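Side-chain contacts in P450 epoxidase (Sorangium cellulosum, PDB 1Q5D), which belongs to the cytochrome P450 family and holds an iron protoporphyrin IX beside a pocket that binds a second small-molecule ligand: residues A[66-70]-A[71-75]; A[242-245]-A[246-250]; A[191-194]-A[195-199]; A[82-85]-A[86-89]. One frame throughout, in Å; residues are numbered along the deposited sequence.

Interaction 1: residues A[66-70]-A[71-75]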
loop_
_atom_site.group_PDB
_atom_site.type_symbol
_atom_site.label_atom_id
_atom_site.label_comp_id
_atom_site.label_asym_id
_atom_site.label_seq_id
_atom_site.Cartn_x
_atom_site.Cartn_y
_atom_site.Cartn_z
ATOM N N ARG A 66 -20.183 10.017 8.295
ATOM C CA ARG A 66 -19.834 10.730 9.521
ATOM C C ARG A 66 -18.311 10.769 9.721
ATOM O O ARG A 66 -17.791 11.619 10.442
ATOM C CB ARG A 66 -20.507 10.078 10.734
ATOM C CG ARG A 66 -22.024 10.257 10.801
ATOM C CD ARG A 66 -22.697 9.490 11.935
ATOM N NE ARG A 66 -22.368 8.064 11.938
ATOM C CZ ARG A 66 -22.724 7.221 12.901
ATOM N NH1 ARG A 66 -23.423 7.655 13.940
ATOM N NH2 ARG A 66 -22.381 5.941 12.834
ATOM N N PHE A 67 -17.601 9.843 9.077
ATOM C CA PHE A 67 -16.149 9.759 9.217
ATOM C C PHE A 67 -15.439 10.244 7.962
ATOM O O PHE A 67 -15.580 9.648 6.895
ATOM C CB PHE A 67 -15.738 8.329 9.556
ATOM C CG PHE A 67 -16.230 7.857 10.903
ATOM C CD1 PHE A 67 -17.460 7.227 11.029
ATOM C CD2 PHE A 67 -15.462 8.048 12.044
ATOM C CE1 PHE A 67 -17.913 6.793 12.269
ATOM C CE2 PHE A 67 -15.906 7.617 13.282
ATOM C CZ PHE A 67 -17.135 6.987 13.395
ATOM N N ALA A 68 -14.669 11.322 8.090
ATOM C CA ALA A 68 -13.995 11.931 6.941
ATOM C C ALA A 68 -12.582 11.391 6.725
ATOM O O ALA A 68 -11.968 10.854 7.647
ATOM C CB ALA A 68 -13.950 13.439 7.100
ATOM N N VAL A 69 -12.090 11.544 5.494
ATOM C CA VAL A 69 -10.718 11.199 5.122
ATOM C C VAL A 69 -9.773 12.398 5.248
ATOM O O VAL A 69 -8.638 12.254 5.693
ATOM C CB VAL A 69 -10.659 10.657 3.674
ATOM C CG1 VAL A 69 -9.231 10.547 3.200
ATOM C CG2 VAL A 69 -11.365 9.310 3.575
ATOM N N SER A 70 -10.239 13.584 4.858
ATOM C CA SER A 70 -9.391 14.783 4.896
ATOM C C SER A 70 -8.795 15.047 6.275
ATOM O O SER A 70 -9.515 15.132 7.277
ATOM C CB SER A 70 -10.144 16.032 4.428
ATOM O OG SER A 70 -9.600 17.182 5.067
ATOM N N ARG A 71 -7.474 15.189 6.311
ATOM C CA ARG A 71 -6.762 15.390 7.556
ATOM C C ARG A 71 -7.105 16.756 8.145
ATOM O O ARG A 71 -6.822 17.018 9.316
ATOM C CB ARG A 71 -5.250 15.239 7.349
ATOM C CG ARG A 71 -4.773 13.788 7.292
ATOM C CD ARG A 71 -5.302 12.997 6.102
ATOM N NE ARG A 71 -4.672 11.680 5.969
ATOM C CZ ARG A 71 -5.333 10.548 5.780
ATOM N NH1 ARG A 71 -6.658 10.549 5.713
ATOM N NH2 ARG A 71 -4.671 9.405 5.666
ATOM N N GLU A 72 -7.733 17.609 7.340
ATOM C CA GLU A 72 -8.122 18.946 7.786
ATOM C C GLU A 72 -9.319 18.906 8.749
ATOM O O GLU A 72 -9.657 19.911 9.376
ATOM C CB GLU A 72 -8.378 19.870 6.582
ATOM C CG GLU A 72 -7.124 20.136 5.743
ATOM C CD GLU A 72 -7.339 21.115 4.597
ATOM O OE1 GLU A 72 -8.410 21.073 3.952
ATOM O OE2 GLU A 72 -6.426 21.930 4.330
ATOM N N GLU A 73 -9.942 17.737 8.876
ATOM C CA GLU A 73 -10.997 17.532 9.866
ATOM C C GLU A 73 -10.419 17.132 11.221
ATOM O O GLU A 73 -11.130 17.094 12.225
ATOM C CB GLU A 73 -11.986 16.471 9.388
ATOM C CG GLU A 73 -12.722 16.847 8.115
ATOM C CD GLU A 73 -14.012 17.601 8.385
ATOM O OE1 GLU A 73 -14.815 17.747 7.442
ATOM O OE2 GLU A 73 -14.227 18.048 9.537
ATOM N N TRP A 74 -9.126 16.837 11.245
ATOM C CA TRP A 74 -8.438 16.449 12.477
ATOM C C TRP A 74 -8.301 17.606 13.467
ATOM O O TRP A 74 -8.176 18.768 13.083
ATOM C CB TRP A 74 -7.053 15.918 12.131
ATOM C CG TRP A 74 -6.391 15.108 13.178
ATOM C CD1 TRP A 74 -6.984 14.422 14.205
ATOM C CD2 TRP A 74 -4.988 14.871 13.296
ATOM N NE1 TRP A 74 -6.029 13.775 14.953
ATOM C CE2 TRP A 74 -4.792 14.034 14.414
ATOM C CE3 TRP A 74 -3.864 15.283 12.562
ATOM C CZ2 TRP A 74 -3.529 13.604 14.816
ATOM C CZ3 TRP A 74 -2.611 14.859 12.967
ATOM C CH2 TRP A 74 -2.455 14.031 14.090
ATOM N N GLU A 75 -8.311 17.274 14.746
ATOM C CA GLU A 75 -8.115 18.261 15.791
ATOM C C GLU A 75 -6.679 18.804 15.775
ATOM O O GLU A 75 -6.423 19.908 16.259
ATOM C CB GLU A 75 -8.442 17.645 17.149
ATOM C CG GLU A 75 -7.762 16.313 17.417
ATOM C CD GLU A 75 -8.121 15.740 18.774
ATOM O OE1 GLU A 75 -7.743 14.581 19.058
ATOM O OE2 GLU A 75 -8.786 16.451 19.562
#
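Between Ser70 and Glu73 the chain turns out of strand 67-68 into the short 3-10 segment 71-73, and the amide N of Glu73 closes the turn on the carbonyl O of Ser70 at 3.1 Å. The serine hydroxyl works on the same bend. With OG swung roughly opposite its own backbone N (chi1 151°), it takes the amide of Glu72, N to OG 3.0 Å, along a path bent to 140°; this is an ST turn. Arg71 folds back on the residue two places before it. Its chain kinks at chi2 and carries NH1 to the carbonyl O of Val69 at 2.6 Å, the oxygen lying at the guanidinium edge and close to its plane. The same nitrogen rests 3.6 Å from Val69 CG1. In the P450 fold this corner leads from an outermost strand of the five-stranded mixed sheet to helix 77-82. Arg71 also touches the bound ligand EPB and packs on Phe308 of strand 304-309; its bond to Val69 O is consistent with holding this pocket residue in place. Elsewhere on the turn, Ala68 CB meets the aliphatic part of Glu73 at CG, 3.8 Å away.

Interaction 2: residues A[242-245]-A[246-250]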
loop_
_atom_site.group_PDB
_atom_site.type_symbol
_atom_site.label_atom_id
_atom_site.label_comp_id
_atom_site.label_asym_id
_atom_site.label_seq_id
_atom_site.Cartn_x
_atom_site.Cartn_y
_atom_site.Cartn_z
ATOM N N LYS A 242 -2.611 21.494 -9.510
ATOM C CA LYS A 242 -2.185 20.974 -8.208
ATOM C C LYS A 242 -2.791 19.595 -7.933
ATOM O O LYS A 242 -2.151 18.742 -7.329
ATOM C CB LYS A 242 -2.538 21.945 -7.082
ATOM C CG LYS A 242 -1.619 23.164 -6.994
ATOM C CD LYS A 242 -2.289 24.237 -6.152
ATOM C CE LYS A 242 -1.399 25.453 -5.955
ATOM N NZ LYS A 242 -1.849 26.211 -4.761
ATOM N N GLU A 243 -4.026 19.390 -8.379
ATOM C CA GLU A 243 -4.686 18.096 -8.233
ATOM C C GLU A 243 -3.921 17.070 -9.061
ATOM O O GLU A 243 -3.685 15.943 -8.622
ATOM C CB GLU A 243 -6.147 18.169 -8.709
ATOM C CG GLU A 243 -7.127 18.766 -7.707
ATOM C CD GLU A 243 -8.474 19.094 -8.342
ATOM O OE1 GLU A 243 -9.417 19.479 -7.612
ATOM O OE2 GLU A 243 -8.598 18.968 -9.577
ATOM N N LEU A 244 -3.544 17.468 -10.271
ATOM C CA LEU A 244 -2.842 16.563 -11.174
ATOM C C LEU A 244 -1.487 16.156 -10.593
ATOM O O LEU A 244 -1.117 14.979 -10.583
ATOM C CB LEU A 244 -2.687 17.217 -12.552
ATOM C CG LEU A 244 -1.951 16.357 -13.571
ATOM C CD1 LEU A 244 -2.322 16.730 -15.010
ATOM C CD2 LEU A 244 -0.444 16.472 -13.339
ATOM N N VAL A 245 -0.736 17.133 -10.095
ATOM C CA VAL A 245 0.577 16.833 -9.534
ATOM C C VAL A 245 0.413 15.975 -8.285
ATOM O O VAL A 245 1.147 15.013 -8.085
ATOM C CB VAL A 245 1.375 18.118 -9.208
ATOM C CG1 VAL A 245 2.708 17.771 -8.538
ATOM C CG2 VAL A 245 1.634 18.899 -10.492
ATOM N N ALA A 246 -0.585 16.306 -7.471
ATOM C CA ALA A 246 -0.828 15.542 -6.249
ATOM C C ALA A 246 -1.228 14.108 -6.580
ATOM O O ALA A 246 -0.885 13.192 -5.849
ATOM C CB ALA A 246 -1.876 16.188 -5.414
ATOM N N LEU A 247 -1.948 13.934 -7.681
ATOM C CA LEU A 247 -2.417 12.604 -8.100
ATOM C C LEU A 247 -1.289 11.681 -8.518
ATOM O O LEU A 247 -1.214 10.511 -8.085
ATOM C CB LEU A 247 -3.440 12.732 -9.240
ATOM C CG LEU A 247 -3.930 11.412 -9.824
ATOM C CD1 LEU A 247 -4.721 10.636 -8.772
ATOM C CD2 LEU A 247 -4.791 11.623 -11.081
ATOM N N VAL A 248 -0.423 12.190 -9.378
ATOM C CA VAL A 248 0.692 11.402 -9.874
ATOM C C VAL A 248 1.653 11.133 -8.730
ATOM O O VAL A 248 2.137 10.014 -8.567
ATOM C CB VAL A 248 1.391 12.088 -11.082
ATOM C CG1 VAL A 248 2.533 11.231 -11.610
ATOM C CG2 VAL A 248 0.383 12.352 -12.187
ATOM N N GLY A 249 1.873 12.137 -7.883
ATOM C CA GLY A 249 2.743 11.927 -6.742
ATOM C C GLY A 249 2.205 10.845 -5.819
ATOM O O GLY A 249 2.950 10.001 -5.313
ATOM N N ALA A 250 0.896 10.869 -5.611
ATOM C CA ALA A 250 0.250 9.914 -4.711
ATOM C C ALA A 250 0.276 8.501 -5.287
ATOM O O ALA A 250 0.516 7.524 -4.566
ATOM C CB ALA A 250 -1.179 10.367 -4.393
#
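Leu244 and Val248, one helical turn apart, bring their side chains together loosely: Leu244 CD2 is 4.4 Å from Val248 CG2. That valine methyl lies closer to the carbonyl O of Leu244 (3.4 Å) than to the leucine side chain, because the chi1 of -179° sends CG1 away from the backbone N and sets CG2 beside that N. Two further approaches are of this kind, a CB resting against a carbonyl of the preceding turn: Ala246 CB is 3.2 Å from Lys242 O, and Leu247 CB 3.3 Å from Glu243 O. Behind these lies the regular alpha-helical bonding that sets the spacing. Ala246 N reaches Lys242 O at 2.9 Å and Leu247 N reaches Glu243 O at 2.8 Å; Val248 and Gly249 repeat the pattern on Leu244 and Val245. Further out, Glu243 ties down the start of the helix: OE1 forms a salt bridge with Arg105 and OE2 accepts the backbone N of Ser240. Helix 241-255, followed at once by helix 257-272, corresponds to the long central helix of cytochromes P450, which runs through the core past the haem. The side chain of Leu247 is about 5 Å from the haem at the nearest atoms, and Ala250 touches the bound ligand EPB. Leu244 and Val248 pack into helix 225-234 through Leu229, Leu230 and Leu226, while Val245 and Val248 lean on Leu209 of helix 195-218.

Interaction 3: residues A[191-194]-A[195-199]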
loop_
_atom_site.group_PDB
_atom_site.type_symbol
_atom_site.label_atom_id
_atom_site.label_comp_id
_atom_site.label_asym_id
_atom_site.label_seq_id
_atom_site.Cartn_x
_atom_site.Cartn_y
_atom_site.Cartn_z
ATOM N N VAL A 191 7.717 8.096 12.931
ATOM C CA VAL A 191 8.242 7.985 11.577
ATOM C C VAL A 191 9.732 7.663 11.693
ATOM O O VAL A 191 10.471 8.381 12.369
ATOM C CB VAL A 191 8.008 9.292 10.796
ATOM C CG1 VAL A 191 8.683 9.246 9.430
ATOM C CG2 VAL A 191 6.524 9.547 10.643
ATOM N N ASP A 192 10.171 6.596 11.027
ATOM C CA ASP A 192 11.472 5.978 11.323
ATOM C C ASP A 192 12.656 6.471 10.472
ATOM O O ASP A 192 13.453 5.665 10.003
ATOM C CB ASP A 192 11.353 4.446 11.222
ATOM C CG ASP A 192 11.099 3.954 9.784
ATOM O OD1 ASP A 192 11.447 2.779 9.494
ATOM O OD2 ASP A 192 10.569 4.654 8.880
ATOM N N GLU A 193 12.776 7.785 10.286
ATOM C CA GLU A 193 13.832 8.355 9.435
ATOM C C GLU A 193 14.123 9.823 9.763
ATOM O O GLU A 193 13.263 10.532 10.291
ATOM C CB GLU A 193 13.488 8.213 7.935
ATOM C CG GLU A 193 14.673 8.455 6.995
ATOM C CD GLU A 193 14.404 8.052 5.547
ATOM O OE1 GLU A 193 13.670 7.063 5.317
ATOM O OE2 GLU A 193 14.937 8.720 4.622
ATOM N N GLU A 194 15.336 10.266 9.432
ATOM C CA GLU A 194 15.752 11.661 9.571
ATOM C C GLU A 194 14.966 12.567 8.634
ATOM O O GLU A 194 14.838 12.277 7.445
ATOM C CB GLU A 194 17.245 11.807 9.264
ATOM C CG GLU A 194 18.145 10.874 10.058
ATOM C CD GLU A 194 19.582 11.360 10.112
ATOM O OE1 GLU A 194 19.860 12.449 9.551
ATOM O OE2 GLU A 194 20.432 10.652 10.712
ATOM N N THR A 195 14.450 13.666 9.179
ATOM C CA THR A 195 13.604 14.591 8.437
ATOM C C THR A 195 14.299 15.151 7.206
ATOM O O THR A 195 13.693 15.244 6.139
ATOM C CB THR A 195 13.149 15.748 9.356
ATOM O OG1 THR A 195 12.618 15.202 10.573
ATOM C CG2 THR A 195 11.963 16.486 8.747
ATOM N N LYS A 196 15.573 15.509 7.348
ATOM C CA LYS A 196 16.319 16.107 6.237
ATOM C C LYS A 196 16.400 15.169 5.032
ATOM O O LYS A 196 16.255 15.596 3.893
ATOM C CB LYS A 196 17.741 16.497 6.670
ATOM C CG LYS A 196 17.808 17.647 7.693
ATOM C CD LYS A 196 17.991 19.014 7.045
ATOM C CE LYS A 196 17.855 20.126 8.075
ATOM N NZ LYS A 196 19.149 20.843 8.309
ATOM N N THR A 197 16.651 13.897 5.299
ATOM C CA THR A 197 16.778 12.909 4.237
ATOM C C THR A 197 15.434 12.746 3.526
ATOM O O THR A 197 15.373 12.731 2.300
ATOM C CB THR A 197 17.235 11.565 4.823
ATOM O OG1 THR A 197 18.453 11.759 5.554
ATOM C CG2 THR A 197 17.644 10.614 3.711
ATOM N N LEU A 198 14.373 12.626 4.317
ATOM C CA LEU A 198 13.013 12.515 3.809
ATOM C C LEU A 198 12.679 13.695 2.914
ATOM O O LEU A 198 12.175 13.523 1.802
ATOM C CB LEU A 198 12.006 12.483 4.970
ATOM C CG LEU A 198 11.829 11.193 5.772
ATOM C CD1 LEU A 198 10.628 11.370 6.696
ATOM C CD2 LEU A 198 11.637 10.006 4.851
ATOM N N VAL A 199 12.953 14.902 3.408
ATOM C CA VAL A 199 12.616 16.111 2.674
ATOM C C VAL A 199 13.443 16.239 1.382
ATOM O O VAL A 199 12.937 16.708 0.355
ATOM C CB VAL A 199 12.750 17.370 3.573
ATOM C CG1 VAL A 199 12.660 18.653 2.750
ATOM C CG2 VAL A 199 11.685 17.355 4.657
HETATM O O HOH W 1 11.248 12.261 10.311
#
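Glu193 lays its carboxylate against a leucine methyl: Leu198 CD2 is 3.5 Å from Glu193 CD and almost equally far from both carboxylate oxygens, with the methyl over the face of the group. The extended glutamate chain makes this possible, with CG anti to the backbone N (chi1 -165°), carrying the acid alongside the first turn of the helix. There OE2 also meets Thr197 CG2 at 3.4 Å, the two side chains crossing at about a right angle. Arg181 offers the acid a long, weak ion pair through OE1. Leu198 is shared, since its other methyl, CD1, reaches Val191 CG1 at 4.0 Å, and the buried leucine thus touches both Val191 and Glu193 of the incoming loop. Glu194, between the loop and the helix, is at the N-cap position. Its carbonyl O takes the amide N of Leu198 at 3.2 Å, almost straight at 172° and in the carbonyl plane, while Thr197 N adds only a weak bond to the same oxygen. Water 1 joins the loop to the helix, donating to Glu193 O at 2.7 Å and lying 3.3 Å from Thr195 OG1. Earlier in the loop, an inverse gamma turn centred on Asp192 bends the chain, and the Asp192 carboxylate is held by a salt bridge to Arg181. The whole forms the entry to helix 195-218 from the loop after helix 169-182, the F-G region of a P450; Leu198 packs on Ala178 of helix 169-182, and Thr195 leans on Ile84.

Interaction 4: residues A[82-85]-A[86-89]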
loop_
_atom_site.group_PDB
_atom_site.type_symbol
_atom_site.label_atom_id
_atom_site.label_comp_id
_atom_site.label_asym_id
_atom_site.label_seq_id
_atom_site.Cartn_x
_atom_site.Cartn_y
_atom_site.Cartn_z
ATOM N N SER A 82 1.250 22.087 8.796
ATOM C CA SER A 82 2.516 22.810 8.907
ATOM C C SER A 82 3.739 21.897 8.775
ATOM O O SER A 82 4.821 22.354 8.403
ATOM C CB SER A 82 2.578 23.596 10.222
ATOM O OG SER A 82 2.640 22.725 11.347
ATOM N N ALA A 83 3.571 20.612 9.091
ATOM C CA ALA A 83 4.668 19.658 8.981
ATOM C C ALA A 83 4.984 19.381 7.513
ATOM O O ALA A 83 4.074 19.191 6.711
ATOM C CB ALA A 83 4.319 18.347 9.689
ATOM N N ILE A 84 6.267 19.322 7.184
ATOM C CA ILE A 84 6.706 19.039 5.821
ATOM C C ILE A 84 5.948 19.881 4.795
ATOM O O ILE A 84 5.125 19.369 4.035
ATOM C CB ILE A 84 6.601 17.528 5.497
ATOM C CG1 ILE A 84 7.003 16.678 6.715
ATOM C CG2 ILE A 84 7.483 17.185 4.297
ATOM C CD1 ILE A 84 8.520 16.532 6.899
ATOM N N PRO A 85 6.238 21.175 4.785
ATOM C CA PRO A 85 5.539 22.139 3.925
ATOM C C PRO A 85 5.703 21.829 2.444
ATOM O O PRO A 85 4.906 22.323 1.644
ATOM C CB PRO A 85 6.230 23.464 4.244
ATOM C CG PRO A 85 6.866 23.257 5.554
ATOM C CD PRO A 85 7.262 21.815 5.630
ATOM N N GLU A 86 6.725 21.044 2.106
ATOM C CA GLU A 86 6.969 20.608 0.731
ATOM C C GLU A 86 5.840 19.704 0.239
ATOM O O GLU A 86 5.684 19.513 -0.970
ATOM C CB GLU A 86 8.294 19.844 0.642
ATOM C CG GLU A 86 9.543 20.717 0.745
ATOM C CD GLU A 86 9.934 21.023 2.186
ATOM O OE1 GLU A 86 9.287 20.487 3.121
ATOM O OE2 GLU A 86 10.899 21.806 2.375
ATOM N N LEU A 87 5.068 19.151 1.178
ATOM C CA LEU A 87 3.976 18.229 0.861
ATOM C C LEU A 87 2.591 18.862 1.092
ATOM O O LEU A 87 1.563 18.186 1.000
ATOM C CB LEU A 87 4.124 16.931 1.672
ATOM C CG LEU A 87 5.235 16.004 1.144
ATOM C CD1 LEU A 87 5.403 14.735 1.981
ATOM C CD2 LEU A 87 4.969 15.651 -0.321
ATOM N N SER A 88 2.576 20.159 1.386
ATOM C CA SER A 88 1.339 20.884 1.697
ATOM C C SER A 88 0.305 20.755 0.573
ATOM O O SER A 88 -0.874 20.462 0.824
ATOM C CB SER A 88 1.648 22.357 1.938
ATOM O OG SER A 88 0.520 23.029 2.436
ATOM N N ASP A 89 0.747 21.000 -0.654
ATOM C CA ASP A 89 -0.117 20.852 -1.821
ATOM C C ASP A 89 -0.671 19.430 -1.953
ATOM O O ASP A 89 -1.853 19.241 -2.214
ATOM C CB ASP A 89 0.649 21.224 -3.097
ATOM C CG ASP A 89 0.583 22.706 -3.396
ATOM O OD1 ASP A 89 1.170 23.134 -4.407
ATOM O OD2 ASP A 89 -0.053 23.507 -2.676
HETATM O O HOH W 2 3.337 22.353 -1.079
#
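Ile84 lays its CG2 branch against Leu87, 4.0 Å from CD1 and as near to CG, the two side chains running side by side in the same direction. Glu86 approaches the isoleucine from across. Its chain bends at chi2 (83°) and runs back alongside the proline ring, placing OE1 3.5 Å from Pro85 CD and 3.9 Å from Ile84 CG2. The backbone that brings these groups together is a tight 3-10 turn: Leu87 N bonds to Ile84 O at 2.9 Å, and Ser88 N to Pro85 O at 3.2 Å. Leu87 then serves as N-cap residue of helix 88-93. Water 2 extends the pattern, donating to Pro85 O and accepting from Asp89 N at 3.0 Å. The turn links helix 77-82 to helix 88-93, in the region between the B and C helices of a P450. It lies against helix 195-218, where Ile84 touches Thr195 and Val199 and Leu87 touches Val202. Chemically, Pro85 suits the position after Ile84, since a proline N has no hydrogen to place. Its carbonyl is gripped twice, by an amide and by a water, whereas the Glu86 carboxylate meets its neighbours in the turn through van der Waals contact with the proline ring, including its N, and with Ile84 CG2.

Overall arrangement
Along the chain the order is interaction 1, interaction 4, interaction 3, interaction 2, all within the cytochrome P450 fold. Interactions 1 and 4 stand at the two ends of the region around helix 77-82, their centres about 17 Å apart without touching. Interaction 4 is the hub: its centre is about 14 Å from those of interactions 2 and 3, and it touches both, meeting interaction 3 at the start of helix 195-218 and interaction 2 where Lys242 packs on Asp89. Helix 195-218 also packs on helix 241-255 of interaction 2. Interactions 1 and 2 each contribute a residue to the EPB pocket, while interactions 3 and 4 lie further out, about 6 and 7 Å from the ligand at their nearest side chains.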